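Cupin domain protein (Microcystis aeruginosa DIANCHI905, PDB 5ZBF) probably acts as an isomerase of the cupin superfamily in biosynthesis of the Choi moiety of aeruginosins, binding 4-hydroxyphenylpyruvic acid close to an iron(II) ion. Local coordinates at residues V21-Q25 and G180-P186; T27-V33 and I95-R101; D120-P126 and M140-Y146. The contacts are given in a common frame with arbitrary orientation. Where two conformers were deposited one is given. Residue numbers count along the deposited sequence, not the author numbering.

In the fold
The three contacts illustrate how chemistry follows position in a β-rich fold with two cupin domains. Interaction 2 is the buried one: two neighbouring strands are zipped by backbone hydrogen bonds, with apolar side chains on one face and largely polar ones, two of them ligand-binding, on the other. Interaction 1 touches it, since Phe22 N lies 2.7 Å from Phe29 O and Ile182 packs on the Phe29 ring. It is partly buried and joins sequence-distant elements mainly through side chains, without hydrogen bonds. Interaction 3 reaches the same sheet but lies nearer the periphery, its centre about 24 Å from that of interaction 2, and combines apolar contacts with bridging water and turn motifs.

Interaction 1 (V21-Q25 and G180-P186); sequences VFQCQ and GQIYYAP
Two chain segments 155 residues apart run almost exactly alongside each other, their end-to-end directions only 3° apart, yet they meet mainly through side chains, without any hydrogen bond between them. Residues 21-24 are extended; Gln25 leaves the strand with phi/psi of 50°/-111°. Opposite, Gly180 (107°/-14°) adopts angles at which a CB would jam against the preceding carbonyl oxygen, and Gln181 to Ala185 are extended. The nearest CA pairs are Phe22 with Ile182 at 8.2 Å, Cys24 with Tyr184 at 6.3 Å and Gln25 with Pro186 at 8.3 Å, so Phe22 and Cys24 face Ile182 and Tyr184, and Gln25 follows on at Pro186.

Phe22 (chi1 m) is held in two ways: CG2 of Ile182 (chi1 p) sits over its ring face, 4.2 Å from the centroid in a CH-pi contact, and Gly180 O lies at the ring edge, 3.5 Å from Phe22 CZ. Ile182 CD1 reaches Phe22 CB at 3.6 Å and Cys24 SG at 3.7 Å. Cys24 (chi1 m) in turn covers the ring of Tyr184 (chi1 t), with Cys24 CB 3.8 Å from the centroid and SG oblique at 4.6 Å, a sulfur-aromatic contact. At the exposed end Gln25 CD approaches Tyr184 OH to 3.1 Å, but Tyr184 OH is hydrogen-bonded to Glu156 and Gln25 NE2 to Glu3. Ile158 of strand 156-161 also packs against Cys24, Ile182 and Tyr184. Such packing of the end of strand 17-24 on the segment leading into strand 183-185 of the second cupin domain fits a two-domain cupin (bicupin) fold.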
loop_
_atom_site.group_PDB
_atom_site.type_symbol
_atom_site.label_atom_id
_atom_site.label_comp_id
_atom_site.label_asym_id
_atom_site.label_seq_id
_atom_site.Cartn_x
_atom_site.Cartn_y
_atom_site.Cartn_z
ATOM N N VAL A 21 -8.920 4.491 -7.503
ATOM C CA VAL A 21 -9.071 3.038 -7.426
ATOM C C VAL A 21 -8.331 2.374 -8.589
ATOM O O VAL A 21 -8.602 2.665 -9.756
ATOM C CB VAL A 21 -10.553 2.621 -7.460
ATOM C CG1 VAL A 21 -10.656 1.106 -7.404
ATOM C CG2 VAL A 21 -11.312 3.260 -6.300
ATOM N N PHE A 22 -7.397 1.488 -8.256
ATOM C CA PHE A 22 -6.576 0.824 -9.251
ATOM C C PHE A 22 -6.830 -0.685 -9.203
ATOM O O PHE A 22 -6.757 -1.298 -8.134
ATOM C CB PHE A 22 -5.092 0.998 -8.967
ATOM C CG PHE A 22 -4.586 2.419 -8.857
ATOM C CD1 PHE A 22 -3.757 2.948 -9.841
ATOM C CD2 PHE A 22 -4.814 3.175 -7.718
ATOM C CE1 PHE A 22 -3.217 4.214 -9.708
ATOM C CE2 PHE A 22 -4.270 4.444 -7.580
ATOM C CZ PHE A 22 -3.473 4.964 -8.577
ATOM N N GLN A 23 -7.054 -1.290 -10.362
ATOM C CA GLN A 23 -7.264 -2.735 -10.441
ATOM C C GLN A 23 -5.928 -3.412 -10.688
ATOM O O GLN A 23 -5.226 -3.032 -11.613
ATOM C CB GLN A 23 -8.236 -3.074 -11.570
ATOM C CG GLN A 23 -8.765 -4.503 -11.522
ATOM C CD GLN A 23 -9.703 -4.740 -10.348
ATOM O OE1 GLN A 23 -10.658 -3.987 -10.137
ATOM N NE2 GLN A 23 -9.437 -5.795 -9.580
ATOM N N CYS A 24 -5.592 -4.404 -9.859
ATOM C CA CYS A 24 -4.369 -5.199 -10.005
ATOM C C CYS A 24 -4.751 -6.693 -10.002
ATOM O O CYS A 24 -4.589 -7.400 -9.001
ATOM C CB CYS A 24 -3.394 -4.892 -8.870
ATOM S SG CYS A 24 -2.890 -3.165 -8.765
ATOM N N GLN A 25 -5.271 -7.145 -11.137
ATOM C CA GLN A 25 -5.916 -8.452 -11.256
ATOM C C GLN A 25 -6.951 -8.644 -10.141
ATOM O O GLN A 25 -7.954 -7.939 -10.135
ATOM C CB GLN A 25 -4.877 -9.572 -11.341
ATOM C CG GLN A 25 -4.203 -9.600 -12.701
ATOM C CD GLN A 25 -3.178 -10.716 -12.859
ATOM O OE1 GLN A 25 -3.082 -11.627 -12.034
ATOM N NE2 GLN A 25 -2.405 -10.642 -13.927
ATOM N N GLY A 180 1.012 9.163 -6.715
ATOM C CA GLY A 180 -0.266 9.178 -7.417
ATOM C C GLY A 180 -0.440 8.080 -8.447
ATOM O O GLY A 180 -1.551 7.848 -8.931
ATOM N N GLN A 181 0.667 7.425 -8.800
ATOM C CA GLN A 181 0.686 6.312 -9.734
ATOM C C GLN A 181 1.167 5.084 -8.984
ATOM O O GLN A 181 1.788 5.207 -7.931
ATOM C CB GLN A 181 1.650 6.588 -10.885
ATOM C CG GLN A 181 1.375 7.867 -11.648
ATOM C CD GLN A 181 2.467 8.188 -12.651
ATOM O OE1 GLN A 181 3.494 8.752 -12.297
ATOM N NE2 GLN A 181 2.239 7.843 -13.912
ATOM N N ILE A 182 0.863 3.905 -9.514
ATOM C CA ILE A 182 1.430 2.653 -8.995
ATOM C C ILE A 182 1.982 1.784 -10.118
ATOM O O ILE A 182 1.678 1.984 -11.298
ATOM C CB ILE A 182 0.410 1.813 -8.174
ATOM C CG1 ILE A 182 -0.628 1.119 -9.082
ATOM C CG2 ILE A 182 -0.279 2.663 -7.116
ATOM C CD1 ILE A 182 -1.645 0.302 -8.311
ATOM N N TYR A 183 2.808 0.813 -9.739
ATOM C CA TYR A 183 3.118 -0.282 -10.642
ATOM C C TYR A 183 2.524 -1.561 -10.072
ATOM O O TYR A 183 2.363 -1.706 -8.850
ATOM C CB TYR A 183 4.629 -0.425 -10.912
ATOM C CG TYR A 183 5.446 -0.885 -9.729
ATOM C CD1 TYR A 183 5.545 -2.234 -9.403
ATOM C CD2 TYR A 183 6.104 0.028 -8.922
ATOM C CE1 TYR A 183 6.284 -2.656 -8.299
ATOM C CE2 TYR A 183 6.857 -0.379 -7.830
ATOM C CZ TYR A 183 6.943 -1.720 -7.516
ATOM O OH TYR A 183 7.686 -2.105 -6.421
ATOM N N TYR A 184 2.221 -2.482 -10.973
ATOM C CA TYR A 184 1.752 -3.808 -10.615
ATOM C C TYR A 184 2.570 -4.833 -11.389
ATOM O O TYR A 184 2.575 -4.824 -12.618
ATOM C CB TYR A 184 0.267 -3.954 -10.948
ATOM C CG TYR A 184 -0.223 -5.380 -10.866
ATOM C CD1 TYR A 184 -0.021 -6.133 -9.718
ATOM C CD2 TYR A 184 -0.887 -5.979 -11.941
ATOM C CE1 TYR A 184 -0.468 -7.445 -9.631
ATOM C CE2 TYR A 184 -1.339 -7.287 -11.860
ATOM C CZ TYR A 184 -1.123 -8.016 -10.703
ATOM O OH TYR A 184 -1.555 -9.325 -10.607
ATOM N N ALA A 185 3.261 -5.701 -10.658
ATOM C CA ALA A 185 4.078 -6.756 -11.260
ATOM C C ALA A 185 3.479 -8.105 -10.897
ATOM O O ALA A 185 3.625 -8.554 -9.762
ATOM C CB ALA A 185 5.517 -6.669 -10.770
ATOM N N PRO A 186 2.788 -8.750 -11.851
ATOM C CA PRO A 186 2.263 -10.083 -11.591
ATOM C C PRO A 186 3.371 -11.071 -11.282
ATOM O O PRO A 186 4.552 -10.787 -11.529
ATOM C CB PRO A 186 1.583 -10.470 -12.912
ATOM C CG PRO A 186 1.323 -9.194 -13.607
ATOM C CD PRO A 186 2.410 -8.258 -13.186
#

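Interaction 2 (T27-V33 and I95-R101); sequences TIFQLSV and IGFDLKR. With ENO (3-(4-hydroxy-phenyl)pyruvic acid), chain B.
Strands 27-33 and 95-101 form a regular antiparallel ladder, their axes 4.4 Å apart at closest approach and their N-to-C directions at 154°. All residues are extended, and the register runs from Thr27 opposite Arg101 to Val33 opposite Ile95. The hydrogen-bonded pairs are Ile28-Lys100, Gln30-Asp98 and Ser32-Gly96, each satisfied in both directions: Ile28 N to Lys100 O and Lys100 N to Ile28 O are both 2.9 Å, Gln30 N to Asp98 O is 2.9 Å and Asp98 N to Gln30 O 3.0 Å, Ser32 N to Gly96 O is 2.8 Å and Gly96 N to Ser32 O 3.0 Å.

The face bearing Ile28, Gln30, Ser32, Asp98 and Lys100 contributes Gln30 and Lys100 to the ligand pocket. Gln30 NE2 (chi1 p, chi2 t) donates both to Asp98 OD1 at 3.1 Å and to the carboxylate O2 of 3-(4-hydroxyphenyl)pyruvic acid at 3.2 Å; Lys100 NZ donates to the other carboxylate oxygen, O1, at 3.0 Å. The Lys100 side chain is about 5 Å from the iron(II) ion bound by His43, His45, Gln49 and His84. Asp98 OD1 also accepts from a water at 2.6 Å, which lies 3.0 Å from Ser32 OG. At the ladder's end Arg101 NH2 donates to Thr27 OG1 at 2.9 Å.

The other face is apolar: Phe29 CE1 meets Phe97 CD1 at 3.6 Å, the two rings near parallel but slid apart, and Phe29 CD1 meets Leu99 CG at 3.8 Å. Strands 17-24 and 48-55 flank the pair within the sheet, and Ile158 and Phe160 of strand 156-161 pack against this apolar face.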
loop_
_atom_site.group_PDB
_atom_site.type_symbol
_atom_site.label_atom_id
_atom_site.label_comp_id
_atom_site.label_asym_id
_atom_site.label_seq_id
_atom_site.Cartn_x
_atom_site.Cartn_y
_atom_site.Cartn_z
ATOM N N THR A 27 -6.631 -8.057 -6.926
ATOM C CA THR A 27 -6.436 -7.120 -5.839
ATOM C C THR A 27 -6.831 -5.717 -6.303
ATOM O O THR A 27 -6.492 -5.299 -7.410
ATOM C CB THR A 27 -4.960 -7.102 -5.406
ATOM O OG1 THR A 27 -4.538 -8.438 -5.128
ATOM C CG2 THR A 27 -4.746 -6.229 -4.175
ATOM N N ILE A 28 -7.570 -5.012 -5.455
ATOM C CA ILE A 28 -7.834 -3.593 -5.646
ATOM C C ILE A 28 -6.914 -2.796 -4.728
ATOM O O ILE A 28 -6.852 -3.052 -3.522
ATOM C CB ILE A 28 -9.300 -3.257 -5.315
ATOM C CG1 ILE A 28 -10.246 -3.970 -6.284
ATOM C CG2 ILE A 28 -9.529 -1.754 -5.354
ATOM C CD1 ILE A 28 -11.623 -4.202 -5.704
ATOM N N PHE A 29 -6.196 -1.839 -5.306
ATOM C CA PHE A 29 -5.393 -0.897 -4.547
ATOM C C PHE A 29 -6.064 0.458 -4.676
ATOM O O PHE A 29 -6.430 0.861 -5.784
ATOM C CB PHE A 29 -3.967 -0.834 -5.111
ATOM C CG PHE A 29 -3.088 0.202 -4.452
ATOM C CD1 PHE A 29 -2.231 -0.150 -3.419
ATOM C CD2 PHE A 29 -3.124 1.538 -4.854
ATOM C CE1 PHE A 29 -1.434 0.799 -2.797
ATOM C CE2 PHE A 29 -2.342 2.491 -4.230
ATOM C CZ PHE A 29 -1.468 2.119 -3.216
ATOM N N GLN A 30 -6.217 1.166 -3.567
ATOM C CA GLN A 30 -6.752 2.524 -3.628
ATOM C C GLN A 30 -5.972 3.529 -2.807
ATOM O O GLN A 30 -5.507 3.231 -1.718
ATOM C CB GLN A 30 -8.238 2.543 -3.236
ATOM C CG GLN A 30 -8.527 2.047 -1.836
ATOM C CD GLN A 30 -10.002 1.718 -1.602
ATOM O OE1 GLN A 30 -10.707 1.301 -2.511
ATOM N NE2 GLN A 30 -10.453 1.887 -0.375
ATOM N N LEU A 31 -5.818 4.731 -3.358
ATOM C CA LEU A 31 -5.340 5.867 -2.595
ATOM C C LEU A 31 -6.580 6.599 -2.089
ATOM O O LEU A 31 -7.537 6.786 -2.850
ATOM C CB LEU A 31 -4.496 6.798 -3.473
ATOM C CG LEU A 31 -3.192 6.270 -4.057
ATOM C CD1 LEU A 31 -2.628 7.254 -5.074
ATOM C CD2 LEU A 31 -2.188 5.992 -2.951
ATOM N N SER A 32 -6.549 6.976 -0.816
ATOM C CA SER A 32 -7.689 7.570 -0.108
ATOM C C SER A 32 -7.387 8.978 0.375
ATOM O O SER A 32 -6.270 9.263 0.794
ATOM C CB SER A 32 -8.020 6.733 1.132
ATOM O OG SER A 32 -8.647 5.513 0.788
ATOM N N VAL A 33 -8.400 9.843 0.346
ATOM C CA VAL A 33 -8.347 11.123 1.014
ATOM C C VAL A 33 -9.610 11.192 1.873
ATOM O O VAL A 33 -10.734 11.216 1.344
ATOM C CB VAL A 33 -8.302 12.316 0.044
ATOM C CG1 VAL A 33 -8.170 13.613 0.831
ATOM C CG2 VAL A 33 -7.152 12.158 -0.951
ATOM N N ILE A 95 -4.429 11.293 4.211
ATOM C CA ILE A 95 -4.107 10.673 2.933
ATOM C C ILE A 95 -3.565 9.278 3.234
ATOM O O ILE A 95 -2.620 9.151 4.009
ATOM C CB ILE A 95 -3.067 11.487 2.137
ATOM C CG1 ILE A 95 -3.444 12.987 2.026
ATOM C CG2 ILE A 95 -2.855 10.855 0.766
ATOM C CD1 ILE A 95 -4.783 13.284 1.422
ATOM N N GLY A 96 -4.171 8.239 2.650
ATOM C CA GLY A 96 -3.759 6.857 2.914
ATOM C C GLY A 96 -3.908 5.938 1.727
ATOM O O GLY A 96 -4.213 6.378 0.628
ATOM N N PHE A 97 -3.643 4.648 1.942
ATOM C CA PHE A 97 -3.958 3.657 0.921
ATOM C C PHE A 97 -4.538 2.433 1.582
ATOM O O PHE A 97 -4.348 2.227 2.784
ATOM C CB PHE A 97 -2.741 3.277 0.066
ATOM C CG PHE A 97 -1.694 2.460 0.787
ATOM C CD1 PHE A 97 -1.731 1.072 0.774
ATOM C CD2 PHE A 97 -0.658 3.084 1.443
ATOM C CE1 PHE A 97 -0.755 0.324 1.416
ATOM C CE2 PHE A 97 0.322 2.353 2.076
ATOM C CZ PHE A 97 0.277 0.967 2.070
ATOM N N ASP A 98 -5.274 1.655 0.788
ATOM C CA ASP A 98 -5.786 0.339 1.193
ATOM C C ASP A 98 -5.602 -0.652 0.058
ATOM O O ASP A 98 -5.556 -0.261 -1.111
ATOM C CB ASP A 98 -7.294 0.354 1.489
ATOM C CG ASP A 98 -7.727 1.501 2.365
ATOM O OD1 ASP A 98 -8.289 2.474 1.821
ATOM O OD2 ASP A 98 -7.541 1.409 3.594
ATOM N N LEU A 99 -5.549 -1.934 0.408
ATOM C CA LEU A 99 -5.616 -3.013 -0.557
ATOM C C LEU A 99 -6.724 -3.929 -0.106
ATOM O O LEU A 99 -6.867 -4.179 1.086
ATOM C CB LEU A 99 -4.317 -3.811 -0.606
ATOM C CG LEU A 99 -3.144 -3.095 -1.240
ATOM C CD1 LEU A 99 -2.356 -2.377 -0.158
ATOM C CD2 LEU A 99 -2.269 -4.071 -2.010
ATOM N N LYS A 100 -7.512 -4.400 -1.066
ATOM C CA LYS A 100 -8.622 -5.302 -0.797
ATOM C C LYS A 100 -8.563 -6.493 -1.740
ATOM O O LYS A 100 -8.282 -6.341 -2.932
ATOM C CB LYS A 100 -9.957 -4.566 -0.913
ATOM C CG LYS A 100 -10.181 -3.580 0.219
ATOM C CD LYS A 100 -11.258 -2.565 -0.101
ATOM C CE LYS A 100 -12.621 -3.206 -0.219
ATOM N NZ LYS A 100 -13.675 -2.152 -0.235
ATOM N N ARG A 101 -8.834 -7.677 -1.192
ATOM C CA ARG A 101 -8.668 -8.929 -1.917
ATOM C C ARG A 101 -9.452 -10.005 -1.192
ATOM O O ARG A 101 -9.448 -10.035 0.040
ATOM C CB ARG A 101 -7.190 -9.312 -1.933
ATOM C CG ARG A 101 -6.879 -10.569 -2.705
ATOM C CD ARG A 101 -5.465 -11.033 -2.445
ATOM N NE ARG A 101 -5.214 -12.281 -3.147
ATOM C CZ ARG A 101 -4.964 -12.385 -4.451
ATOM N NH1 ARG A 101 -4.749 -13.581 -4.975
ATOM N NH2 ARG A 101 -4.918 -11.308 -5.234
HETATM O O4 ENO B . -12.638 0.293 4.693
HETATM C C9 ENO B . -15.056 3.797 3.828
HETATM C C8 ENO B . -16.336 4.109 4.289
HETATM C C7 ENO B . -16.795 3.585 5.499
HETATM C C6 ENO B . -15.966 2.751 6.245
HETATM C C5 ENO B . -14.688 2.440 5.784
HETATM C C4 ENO B . -14.226 2.961 4.576
HETATM O O3 ENO B . -18.046 3.883 5.955
HETATM C C3 ENO B . -12.834 2.597 4.092
HETATM C C2 ENO B . -12.830 1.108 3.785
HETATM C C1 ENO B . -13.083 0.627 2.423
HETATM O O2 ENO B . -12.989 1.402 1.435
HETATM O O1 ENO B . -13.399 -0.577 2.280
HETATM O O HOH W 1 -7.963 4.463 3.532
#

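Interaction 3 (D120-P126 and M140-Y146); sequences DKITHLP and MKIPSGY
At the open end of the β-hairpin of strands 126-131 and 135-142, a loop shaped by an Asx motif and an ST turn and closed by Asp120 N to Leu125 O (2.8 Å) packs on the second strand's end. Leu125, Met140 and Tyr146 bury most. Leu125 (chi1 m, chi2 t) places CD1 over the face of the Tyr146 ring (chi1 t), 3.9 Å from its centroid in a CH-pi contact, and 3.6 Å from Met140 CE. Met140 (chi1 p, chi2 t, chi3 m) also brings CE to 3.4 Å from Thr123 OG1. Asp120 OD2 accepts from Thr123 N at 3.2 Å and from Thr123 OG1 at 2.7 Å, and Thr123 OG1 accepts from Leu125 N at 3.1 Å. A type II turn, Pro143-Tyr146, returns the Tyr146 ring to the loop. Beside the Pro126-Met140 pair (CA-CA 6.6 Å), two waters, each donating to Pro126 O at 2.9 Å, bridge to Lys141: one accepts from Lys141 N at 3.0 Å, the other donates to Lys141 O at 2.8 Å.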
loop_
_atom_site.group_PDB
_atom_site.type_symbol
_atom_site.label_atom_id
_atom_site.label_comp_id
_atom_site.label_asym_id
_atom_site.label_seq_id
_atom_site.Cartn_x
_atom_site.Cartn_y
_atom_site.Cartn_z
ATOM N N ASP A 120 16.081 -5.230 2.832
ATOM C CA ASP A 120 15.421 -5.684 1.607
ATOM C C ASP A 120 16.263 -6.786 0.983
ATOM O O ASP A 120 17.460 -6.605 0.784
ATOM C CB ASP A 120 15.268 -4.528 0.619
ATOM C CG ASP A 120 14.553 -4.937 -0.663
ATOM O OD1 ASP A 120 13.380 -5.379 -0.583
ATOM O OD2 ASP A 120 15.162 -4.806 -1.751
ATOM N N LYS A 121 15.638 -7.919 0.677
ATOM C CA LYS A 121 16.356 -9.084 0.161
ATOM C C LYS A 121 17.129 -8.802 -1.126
ATOM O O LYS A 121 18.347 -8.988 -1.180
ATOM N N ILE A 122 16.415 -8.334 -2.148
ATOM C CA ILE A 122 16.972 -8.191 -3.496
ATOM C C ILE A 122 18.083 -7.143 -3.602
ATOM O O ILE A 122 19.089 -7.373 -4.277
ATOM C CB ILE A 122 15.873 -7.838 -4.516
ATOM N N THR A 123 17.896 -6.000 -2.941
ATOM C CA THR A 123 18.846 -4.886 -3.014
ATOM C C THR A 123 19.859 -4.851 -1.871
ATOM O O THR A 123 20.887 -4.190 -1.988
ATOM C CB THR A 123 18.120 -3.528 -2.972
ATOM O OG1 THR A 123 17.466 -3.378 -1.708
ATOM C CG2 THR A 123 17.111 -3.404 -4.106
ATOM N N HIS A 124 19.544 -5.520 -0.762
ATOM C CA HIS A 124 20.319 -5.427 0.489
ATOM C C HIS A 124 20.325 -4.020 1.107
ATOM O O HIS A 124 21.186 -3.707 1.939
ATOM C CB HIS A 124 21.754 -5.945 0.306
ATOM C CG HIS A 124 21.831 -7.252 -0.415
ATOM N ND1 HIS A 124 21.311 -8.416 0.106
ATOM C CD2 HIS A 124 22.361 -7.581 -1.616
ATOM C CE1 HIS A 124 21.517 -9.407 -0.742
ATOM N NE2 HIS A 124 22.158 -8.928 -1.793
ATOM N N LEU A 125 19.360 -3.187 0.715
ATOM C CA LEU A 125 19.206 -1.860 1.297
ATOM C C LEU A 125 18.407 -1.954 2.584
ATOM O O LEU A 125 17.545 -2.826 2.711
ATOM C CB LEU A 125 18.463 -0.925 0.341
ATOM C CG LEU A 125 19.194 -0.501 -0.932
ATOM C CD1 LEU A 125 18.205 0.080 -1.930
ATOM C CD2 LEU A 125 20.298 0.495 -0.609
ATOM N N PRO A 126 18.674 -1.045 3.539
ATOM C CA PRO A 126 17.852 -0.958 4.739
ATOM C C PRO A 126 16.391 -0.647 4.392
ATOM O O PRO A 126 16.116 0.109 3.466
ATOM C CB PRO A 126 18.476 0.197 5.533
ATOM C CG PRO A 126 19.353 0.931 4.574
ATOM C CD PRO A 126 19.765 -0.052 3.531
ATOM N N MET A 140 11.109 1.615 1.902
ATOM C CA MET A 140 12.558 1.739 1.798
ATOM C C MET A 140 12.973 2.936 0.976
ATOM O O MET A 140 12.275 3.330 0.047
ATOM C CB MET A 140 13.132 0.483 1.162
ATOM C CG MET A 140 12.718 0.267 -0.277
ATOM S SD MET A 140 13.219 -1.358 -0.855
ATOM C CE MET A 140 14.997 -1.214 -0.807
ATOM N N LYS A 141 14.138 3.484 1.310
ATOM C CA LYS A 141 14.700 4.591 0.550
ATOM C C LYS A 141 15.536 4.030 -0.582
ATOM O O LYS A 141 16.414 3.182 -0.353
ATOM C CB LYS A 141 15.549 5.494 1.443
ATOM C CG LYS A 141 14.715 6.437 2.284
ATOM C CD LYS A 141 15.526 7.601 2.833
ATOM C CE LYS A 141 14.649 8.821 3.070
ATOM N NZ LYS A 141 13.753 8.654 4.243
ATOM N N ILE A 142 15.243 4.486 -1.793
ATOM C CA ILE A 142 16.047 4.185 -2.976
ATOM C C ILE A 142 17.001 5.362 -3.152
ATOM O O ILE A 142 16.567 6.445 -3.525
ATOM C CB ILE A 142 15.178 4.036 -4.248
ATOM C CG1 ILE A 142 14.029 3.028 -4.035
ATOM C CG2 ILE A 142 16.045 3.628 -5.440
ATOM C CD1 ILE A 142 14.468 1.627 -3.652
ATOM N N PRO A 143 18.305 5.168 -2.876
ATOM C CA PRO A 143 19.212 6.322 -2.962
ATOM C C PRO A 143 19.313 6.938 -4.360
ATOM O O PRO A 143 19.105 6.252 -5.354
ATOM C CB PRO A 143 20.566 5.733 -2.551
ATOM C CG PRO A 143 20.233 4.513 -1.762
ATOM C CD PRO A 143 19.000 3.958 -2.405
ATOM N N SER A 144 19.632 8.225 -4.426
ATOM C CA SER A 144 19.919 8.884 -5.698
ATOM C C SER A 144 20.926 8.070 -6.493
ATOM O O SER A 144 21.962 7.679 -5.963
ATOM C CB SER A 144 20.495 10.281 -5.473
ATOM O OG SER A 144 20.915 10.835 -6.703
ATOM N N GLY A 145 20.610 7.798 -7.754
ATOM C CA GLY A 145 21.512 7.039 -8.625
ATOM C C GLY A 145 21.397 5.526 -8.554
ATOM O O GLY A 145 21.959 4.824 -9.399
ATOM N N TYR A 146 20.663 5.010 -7.572
ATOM C CA TYR A 146 20.608 3.567 -7.354
ATOM C C TYR A 146 19.799 2.856 -8.438
ATOM O O TYR A 146 18.745 3.335 -8.852
ATOM C CB TYR A 146 20.037 3.259 -5.971
ATOM C CG TYR A 146 20.102 1.800 -5.628
ATOM C CD1 TYR A 146 21.245 1.256 -5.068
ATOM C CD2 TYR A 146 19.021 0.954 -5.886
ATOM C CE1 TYR A 146 21.316 -0.088 -4.756
ATOM C CE2 TYR A 146 19.083 -0.386 -5.583
ATOM C CZ TYR A 146 20.240 -0.905 -5.022
ATOM O OH TYR A 146 20.318 -2.233 -4.716
HETATM O O HOH W 2 15.184 2.772 3.982
HETATM O O HOH W 3 17.438 2.210 2.012
#